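Local coordinates for molybdenum ABC transporter, periplasmic molybdenum-binding protein (Vibrio cholerae, PDB 4RXL) that binds tungstate in a cleft and probably captures molybdate or tungstate in the periplasm for delivery to an ABC importer, at residues 85-90 with 168-173; 96-101 with 182-187. One frame throughout, in Å; residues are numbered along the deposited sequence.

Contact 1 (85-90 with 168-173). With WO4 (tungstate(VI)ion), chain B.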
ATOM      1  N   SER A  85       1.879  -5.328  -6.831  1.00 17.45           N
ATOM      2  CA  SER A  85       1.644  -6.731  -6.591  1.00 17.69           C
ATOM      3  C   SER A  85       1.923  -7.005  -5.131  1.00 15.02           C
ATOM      4  O   SER A  85       2.484  -6.175  -4.399  1.00 14.69           O
ATOM      5  CB  SER A  85       2.470  -7.599  -7.515  1.00 21.95           C
ATOM      6  OG  SER A  85       3.836  -7.461  -7.233  1.00 24.92           O
ATOM      7  N   LEU A  86       1.523  -8.190  -4.690  1.00 15.53           N
ATOM      8  CA  LEU A  86       1.597  -8.601  -3.288  1.00 16.15           C
ATOM      9  C   LEU A  86       2.613  -9.746  -3.130  1.00 16.59           C
ATOM     10  O   LEU A  86       2.651 -10.678  -3.951  1.00 17.45           O
ATOM     11  CB  LEU A  86       0.220  -9.081  -2.840  1.00 16.47           C
ATOM     12  CG  LEU A  86      -0.124  -9.059  -1.351  1.00 16.57           C
ATOM     13  CD1 LEU A  86      -0.360  -7.639  -0.897  1.00 17.48           C
ATOM     14  CD2 LEU A  86      -1.359  -9.899  -1.104  1.00 21.92           C
ATOM     15  N   VAL A  87       3.432  -9.642  -2.081  1.00 15.77           N
ATOM     16  CA  VAL A  87       4.484 -10.603  -1.827  1.00 15.93           C
ATOM     17  C   VAL A  87       4.530 -11.081  -0.385  1.00 17.09           C
ATOM     18  O   VAL A  87       4.018 -10.444   0.542  1.00 17.33           O
ATOM     19  CB  VAL A  87       5.863 -10.045  -2.230  1.00 20.85           C
ATOM     20  CG1 VAL A  87       5.873  -9.728  -3.725  1.00 18.06           C
ATOM     21  CG2 VAL A  87       6.228  -8.810  -1.426  1.00 19.87           C
ATOM     22  N   LEU A  88       5.136 -12.255  -0.255  1.00 18.57           N
ATOM     23  CA  LEU A  88       5.434 -12.860   1.011  1.00 18.15           C
ATOM     24  C   LEU A  88       6.910 -12.618   1.245  1.00 18.70           C
ATOM     25  O   LEU A  88       7.761 -12.985   0.414  1.00 20.53           O
ATOM     26  CB  LEU A  88       5.135 -14.347   0.955  1.00 19.79           C
ATOM     27  CG  LEU A  88       5.336 -15.144   2.251  1.00 22.30           C
ATOM     28  CD1 LEU A  88       4.385 -14.672   3.347  1.00 20.96           C
ATOM     29  CD2 LEU A  88       5.123 -16.598   1.923  1.00 21.73           C
ATOM     30  N   ILE A  89       7.216 -12.022   2.389  1.00 20.01           N
ATOM     31  CA  ILE A  89       8.595 -11.725   2.779  1.00 21.86           C
ATOM     32  C   ILE A  89       9.019 -12.408   4.076  1.00 25.90           C
ATOM     33  O   ILE A  89       8.192 -12.802   4.889  1.00 23.61           O
ATOM     34  CB  ILE A  89       8.849 -10.203   2.900  1.00 22.50           C
ATOM     35  CG1 ILE A  89       7.874  -9.520   3.866  1.00 20.08           C
ATOM     36  CG2 ILE A  89       8.689  -9.498   1.568  1.00 19.95           C
ATOM     37  CD1 ILE A  89       8.378  -8.188   4.364  1.00 19.35           C
ATOM     38  N   ARG A  90      10.335 -12.507   4.232  1.00 23.88           N
ATOM     39  CA  ARG A  90      10.997 -13.038   5.422  1.00 25.39           C
ATOM     40  C   ARG A  90      12.135 -12.070   5.763  1.00 25.29           C
ATOM     41  O   ARG A  90      12.575 -11.318   4.885  1.00 27.50           O
ATOM     42  CB  ARG A  90      11.603 -14.426   5.116  1.00 26.66           C
ATOM     43  CG  ARG A  90      12.726 -14.404   4.087  1.00 31.65           C
ATOM     44  CD  ARG A  90      13.372 -15.768   3.938  1.00 37.86           C
ATOM     45  NE  ARG A  90      14.422 -15.803   2.914  1.00 40.55           N
ATOM     46  CZ  ARG A  90      15.696 -15.442   3.093  1.00 49.65           C
ATOM     47  NH1 ARG A  90      16.126 -14.976   4.261  1.00 38.77           N
ATOM     48  NH2 ARG A  90      16.556 -15.549   2.084  1.00 43.77           N
ATOM     49  N   GLY A 168       5.887 -12.058   6.502  1.00 22.69           N
ATOM     50  CA  GLY A 168       4.902 -11.018   6.413  1.00 20.50           C
ATOM     51  C   GLY A 168       4.407 -10.873   4.999  1.00 20.00           C
ATOM     52  O   GLY A 168       5.024 -11.376   4.050  1.00 18.95           O
ATOM     53  N   ILE A 169       3.284 -10.184   4.864  1.00 17.77           N
ATOM     54  CA  ILE A 169       2.688  -9.926   3.562  1.00 16.38           C
ATOM     55  C   ILE A 169       2.655  -8.415   3.318  1.00 16.77           C
ATOM     56  O   ILE A 169       2.003  -7.676   4.017  1.00 16.33           O
ATOM     57  CB  ILE A 169       1.298 -10.570   3.411  1.00 16.73           C
ATOM     58  CG1 ILE A 169       1.414 -12.085   3.504  1.00 18.51           C
ATOM     59  CG2 ILE A 169       0.692 -10.180   2.060  1.00 14.68           C
ATOM     60  CD1 ILE A 169       0.081 -12.785   3.667  1.00 20.26           C
ATOM     61  N   VAL A 170       3.383  -7.978   2.295  1.00 14.70           N
ATOM     62  CA  VAL A 170       3.521  -6.596   1.965  1.00 14.55           C
ATOM     63  C   VAL A 170       3.419  -6.446   0.447  1.00 14.27           C
ATOM     64  O   VAL A 170       3.238  -7.433  -0.283  1.00 15.10           O
ATOM     65  CB  VAL A 170       4.833  -5.976   2.504  1.00 15.56           C
ATOM     66  CG1 VAL A 170       4.909  -6.053   4.019  1.00 18.64           C
ATOM     67  CG2 VAL A 170       6.037  -6.633   1.863  1.00 19.68           C
ATOM     68  N   TYR A 171       3.554  -5.214  -0.045  1.00 13.54           N
ATOM     69  CA  TYR A 171       3.658  -5.026  -1.480  1.00 14.37           C
ATOM     70  C   TYR A 171       5.066  -5.247  -1.986  1.00 13.14           C
ATOM     71  O   TYR A 171       6.052  -5.135  -1.253  1.00 17.23           O
ATOM     72  CB  TYR A 171       3.174  -3.649  -1.893  1.00 13.57           C
ATOM     73  CG  TYR A 171       1.800  -3.299  -1.398  1.00 12.78           C
ATOM     74  CD1 TYR A 171       0.688  -3.820  -2.034  1.00 13.35           C
ATOM     75  CD2 TYR A 171       1.598  -2.404  -0.353  1.00 12.92           C
ATOM     76  CE1 TYR A 171      -0.605  -3.478  -1.610  1.00 15.06           C
ATOM     77  CE2 TYR A 171       0.324  -2.043   0.054  1.00 11.90           C
ATOM     78  CZ  TYR A 171      -0.765  -2.572  -0.592  1.00 12.59           C
ATOM     79  OH  TYR A 171      -2.024  -2.314  -0.171  1.00 14.39           O
ATOM     80  N   LYS A 172       5.159  -5.577  -3.268  1.00 15.40           N
ATOM     81  CA  LYS A 172       6.417  -5.718  -3.985  1.00 17.01           C
ATOM     82  C   LYS A 172       7.283  -4.483  -3.782  1.00 20.14           C
ATOM     83  O   LYS A 172       8.476  -4.598  -3.518  1.00 20.02           O
ATOM     84  CB  LYS A 172       6.149  -5.960  -5.476  1.00 19.62           C
ATOM     85  CG  LYS A 172       7.361  -5.918  -6.391  1.00 32.48           C
ATOM     86  CD  LYS A 172       8.255  -7.116  -6.229  1.00 45.11           C
ATOM     87  CE  LYS A 172       9.289  -7.155  -7.347  1.00 46.64           C
ATOM     88  NZ  LYS A 172       8.662  -7.193  -8.704  1.00 47.60           N
ATOM     89  N   THR A 173       6.675  -3.306  -3.851  1.00 17.92           N
ATOM     90  CA  THR A 173       7.425  -2.045  -3.704  1.00 16.90           C
ATOM     91  C   THR A 173       7.995  -1.879  -2.308  1.00 18.88           C
ATOM     92  O   THR A 173       9.046  -1.265  -2.141  1.00 20.11           O
ATOM     93  CB  THR A 173       6.556  -0.840  -4.059  1.00 14.75           C
ATOM     94  OG1 THR A 173       5.385  -0.903  -3.258  1.00 17.39           O
ATOM     95  CG2 THR A 173       6.189  -0.827  -5.534  1.00 20.81           C
TER
HETATM   96  W   WO4 B 301      -1.527   0.673   2.808  1.00 14.46           W
HETATM   97  O1  WO4 B 301      -0.689   0.549   4.633  1.00 15.60           O
HETATM   98  O2  WO4 B 301      -2.247  -1.090   2.060  1.00 18.95           O
HETATM   99  O3  WO4 B 301      -3.081   2.018   2.880  1.00 14.10           O
HETATM  100  O4  WO4 B 301      -0.122   1.330   1.446  1.00 13.75           O

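Contact 2 (96-101 with 182-187)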
ATOM      1  N   VAL A  96      14.055 -19.239   4.993  1.00 53.10           N
ATOM      2  CA  VAL A  96      12.968 -20.192   4.914  1.00 54.01           C
ATOM      3  C   VAL A  96      12.815 -20.486   3.429  1.00 62.04           C
ATOM      4  O   VAL A  96      12.577 -19.568   2.638  1.00 52.60           O
ATOM      5  CB  VAL A  96      11.655 -19.620   5.501  1.00 76.68           C
ATOM      6  CG1 VAL A  96      10.464 -20.503   5.153  1.00 76.05           C
ATOM      7  CG2 VAL A  96      11.765 -19.469   7.010  1.00 91.89           C
ATOM      8  N   ALA A  97      12.994 -21.748   3.046  1.00 61.28           N
ATOM      9  CA  ALA A  97      12.721 -22.168   1.672  1.00 92.24           C
ATOM     10  C   ALA A  97      11.244 -21.928   1.362  1.00 65.05           C
ATOM     11  O   ALA A  97      10.397 -22.010   2.256  1.00 68.67           O
ATOM     12  CB  ALA A  97      13.071 -23.636   1.475  1.00 75.74           C
ATOM     13  N   SER A  98      10.937 -21.625   0.103  1.00 75.04           N
ATOM     14  CA  SER A  98       9.546 -21.490  -0.322  1.00 54.08           C
ATOM     15  C   SER A  98       8.807 -22.804  -0.100  1.00 73.63           C
ATOM     16  O   SER A  98       9.419 -23.860   0.110  1.00 60.59           O
ATOM     17  CB  SER A  98       9.448 -21.084  -1.791  1.00 59.65           C
ATOM     18  OG  SER A  98       9.915 -19.764  -1.979  1.00 65.05           O
ATOM     19  N   PHE A  99       7.485 -22.727  -0.145  1.00 44.80           N
ATOM     20  CA  PHE A  99       6.648 -23.877   0.111  1.00 40.24           C
ATOM     21  C   PHE A  99       5.336 -23.717  -0.629  1.00 44.69           C
ATOM     22  O   PHE A  99       5.078 -22.679  -1.240  1.00 48.79           O
ATOM     23  CB  PHE A  99       6.401 -24.018   1.617  1.00 46.55           C
ATOM     24  CG  PHE A  99       5.882 -22.760   2.279  1.00 53.46           C
ATOM     25  CD1 PHE A  99       4.519 -22.484   2.317  1.00 44.87           C
ATOM     26  CD2 PHE A  99       6.752 -21.864   2.874  1.00 43.52           C
ATOM     27  CE1 PHE A  99       4.039 -21.341   2.920  1.00 37.46           C
ATOM     28  CE2 PHE A  99       6.275 -20.719   3.481  1.00 40.25           C
ATOM     29  CZ  PHE A  99       4.919 -20.457   3.497  1.00 36.71           C
ATOM     30  N   GLU A 100       4.517 -24.762  -0.573  1.00 45.64           N
ATOM     31  CA  GLU A 100       3.192 -24.736  -1.163  1.00 54.60           C
ATOM     32  C   GLU A 100       2.308 -23.823  -0.334  1.00 40.31           C
ATOM     33  O   GLU A 100       1.975 -24.149   0.804  1.00 45.17           O
ATOM     34  CB  GLU A 100       2.595 -26.152  -1.231  1.00 54.29           C
ATOM     35  CG  GLU A 100       3.164 -27.000  -2.358  1.00 80.64           C
ATOM     36  CD  GLU A 100       2.393 -28.287  -2.587  1.00 99.22           C
ATOM     37  OE1 GLU A 100       1.565 -28.666  -1.728  1.00 90.30           O
ATOM     38  OE2 GLU A 100       2.622 -28.924  -3.636  1.00 92.28           O
ATOM     39  N   LEU A 101       1.908 -22.703  -0.919  1.00 43.60           N
ATOM     40  CA  LEU A 101       1.044 -21.739  -0.236  1.00 37.22           C
ATOM     41  C   LEU A 101      -0.271 -22.362   0.244  1.00 36.86           C
ATOM     42  O   LEU A 101      -0.874 -21.874   1.192  1.00 38.50           O
ATOM     43  CB  LEU A 101       0.756 -20.533  -1.139  1.00 38.34           C
ATOM     44  CG  LEU A 101       1.943 -19.607  -1.445  1.00 34.82           C
ATOM     45  CD1 LEU A 101       1.656 -18.658  -2.607  1.00 41.31           C
ATOM     46  CD2 LEU A 101       2.348 -18.782  -0.236  1.00 42.74           C
ATOM     47  N   THR A 182      13.717 -10.241   2.435  1.00 31.67           N
ATOM     48  CA  THR A 182      13.820 -10.948   1.175  1.00 29.89           C
ATOM     49  C   THR A 182      12.448 -11.479   0.776  1.00 27.51           C
ATOM     50  O   THR A 182      11.672 -11.926   1.623  1.00 30.44           O
ATOM     51  CB  THR A 182      14.812 -12.118   1.310  1.00 34.57           C
ATOM     52  OG1 THR A 182      16.081 -11.617   1.747  1.00 38.76           O
ATOM     53  CG2 THR A 182      14.980 -12.861  -0.017  1.00 37.26           C
ATOM     54  N   ILE A 183      12.172 -11.461  -0.522  1.00 25.25           N
ATOM     55  CA  ILE A 183      10.938 -12.034  -1.051  1.00 24.48           C
ATOM     56  C   ILE A 183      11.011 -13.568  -1.091  1.00 25.45           C
ATOM     57  O   ILE A 183      11.953 -14.150  -1.633  1.00 29.24           O
ATOM     58  CB  ILE A 183      10.605 -11.445  -2.434  1.00 26.32           C
ATOM     59  CG1 ILE A 183      10.388  -9.935  -2.318  1.00 24.08           C
ATOM     60  CG2 ILE A 183       9.360 -12.100  -3.011  1.00 29.45           C
ATOM     61  CD1 ILE A 183      10.222  -9.240  -3.639  1.00 29.58           C
ATOM     62  N   VAL A 184      10.026 -14.206  -0.471  1.00 25.28           N
ATOM     63  CA  VAL A 184       9.911 -15.641  -0.504  1.00 27.16           C
ATOM     64  C   VAL A 184       9.177 -16.046  -1.782  1.00 25.83           C
ATOM     65  O   VAL A 184       9.622 -16.921  -2.512  1.00 28.26           O
ATOM     66  CB  VAL A 184       9.215 -16.180   0.751  1.00 24.80           C
ATOM     67  CG1 VAL A 184       9.090 -17.696   0.672  1.00 28.14           C
ATOM     68  CG2 VAL A 184      10.004 -15.790   1.992  1.00 29.98           C
ATOM     69  N   THR A 185       8.064 -15.380  -2.057  1.00 25.22           N
ATOM     70  CA  THR A 185       7.309 -15.615  -3.274  1.00 25.17           C
ATOM     71  C   THR A 185       6.311 -14.483  -3.445  1.00 19.11           C
ATOM     72  O   THR A 185       6.093 -13.697  -2.532  1.00 22.86           O
ATOM     73  CB  THR A 185       6.602 -16.999  -3.273  1.00 32.30           C
ATOM     74  OG1 THR A 185       6.275 -17.381  -4.618  1.00 34.13           O
ATOM     75  CG2 THR A 185       5.333 -16.979  -2.462  1.00 27.24           C
ATOM     76  N   ALA A 186       5.774 -14.356  -4.650  1.00 21.77           N
ATOM     77  CA  ALA A 186       4.756 -13.394  -4.945  1.00 20.51           C
ATOM     78  C   ALA A 186       3.432 -14.132  -5.084  1.00 20.76           C
ATOM     79  O   ALA A 186       3.381 -15.228  -5.636  1.00 23.84           O
ATOM     80  CB  ALA A 186       5.090 -12.679  -6.247  1.00 21.82           C
ATOM     81  N   PHE A 187       2.365 -13.508  -4.607  1.00 17.16           N
ATOM     82  CA  PHE A 187       1.017 -14.073  -4.760  1.00 18.57           C
ATOM     83  C   PHE A 187       0.526 -13.947  -6.197  1.00 21.70           C
ATOM     84  O   PHE A 187       0.834 -12.954  -6.873  1.00 20.59           O
ATOM     85  CB  PHE A 187       0.053 -13.390  -3.785  1.00 20.20           C
ATOM     86  CG  PHE A 187       0.333 -13.724  -2.368  1.00 18.03           C
ATOM     87  CD1 PHE A 187      -0.152 -14.895  -1.820  1.00 22.07           C
ATOM     88  CD2 PHE A 187       1.130 -12.898  -1.605  1.00 19.68           C
ATOM     89  CE1 PHE A 187       0.118 -15.210  -0.522  1.00 21.83           C
ATOM     90  CE2 PHE A 187       1.418 -13.217  -0.301  1.00 21.77           C
ATOM     91  CZ  PHE A 187       0.917 -14.378   0.234  1.00 19.47           C
TER

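Contact 1 (85-90 with 168-173)
Y171 ends the strand 168-171, which runs antiparallel to 85-90, and carries the contact into the tungstate site. Its CB lies close to the carbonyl oxygen of S85. With CG anti to the carbonyl carbon (chi1 -53°), the ring reaches from the strand end to the anion. On the way out CD1 passes the methyl CD1 of L86 at 4.1 Å, while the S85 oxygen sits at the ring edge. CE2 and CZ then come up to tungstate O2, which lies near the ring plane, and the phenol OH donates a hydrogen bond to O2 at 2.6 Å. S13, S40 and the backbone N-H groups of A126 and V153 also bind the anion.

The strand pairing behind the ring fixes its starting point. V87 N reaches V170 O at 2.9 Å in a nearly straight bond almost along the C=O axis, and V170 N returns to V87 O. I89 and G168 form the next hydrogen-bonded pair, the I89 N to G168 O distance being 2.8 Å. Y171 is the N-cap of helix 172-177, and the next residue donates from K172 N to S85 O at 3.0 Å from above the carbonyl plane, so the first turn of the helix is tied to the neighbouring strand.

The side chains sort onto two faces. I89 CD1 packs on V170 CG2 at 3.8 Å, the two chains crossing at about a right angle, with V87 on the same face. On the other, I169 CG2 meets L86 CG at 3.7 Å and its CG1 meets L88 CD1.

Strand 168-171 lies beside strand 78-91 in the mixed sheet; helix 153-161 packs against I89 and V170, and helix 125-137 against I169 and the Y171 ring.

Contact 2 (96-101 with 182-187)
Apolar contact between the loop 96-101 and the segment 182-187 is made by L101. It points toward the strand, its CG anti to the carbonyl carbon (chi1 -68°), and its forked tip meets T185 tip to tip. L101 CD1 is 4.0 Å from T185 CG2, and CD2 lies almost as near to the same methyl. T185 presents that methyl because its OG1 is anti to the backbone N (chi1 -160°), leaving CG2 in the crowded position between N and the carbonyl carbon. L101 CD2 also approaches the F187 ring obliquely, 4.2 Å from CE1, so the leucine spans T185 and the buried F187.

Methyl-to-oxygen contacts lie nearer the start of the loop. V184 CG1, anti to its own backbone N (chi1 179°), lies 3.5 Å from S98 OG and close to S98 CA as well. V96 adds a looser flank through its carbonyl oxygen, 4.4 Å from V184 CG1.

The close polar approach is confined to S98. Its OG, beside its own backbone N, comes within 2.9 Å of V184 O, so one serine oxygen faces both the carbonyl and the CG1 methyl of the same valine.

Within the loop's own part of the fold, W107 of helix 104-111 donates its indole N-H to L101 O and stacks edge-to-face with F99, while V96 touches A110.

The strand side is shaped by a classic beta bulge. V184 and T185 both face L88 of strand 78-91, and both turn their side chains toward the loop. At the protein surface, this bulged strand is joined to the connection between strand 78-91 and helix 104-111, in a lobe of a ModA-family solute-binding protein.

After the N-terminal strands and helices, strand 78-91 supplies 85-90, and the loop 96-101 then leads to helix 104-111. Four helices in all and the parallel strands 116-119 and 147-150 follow the loop before 168-173 returns to strand 78-91, closing contact 1 over 77 intervening residues. Helix 172-177 then carries the chain to strand 181-186, whose 182-187 closes contact 2 over 80. The segments alternate, so the two closures cross rather than nest. They meet at L88, whose O and N probably bond to V184 N and T185 O. Strand 78-91 thus joins the tungstate-binding strand to the bulged strand and its surface loop.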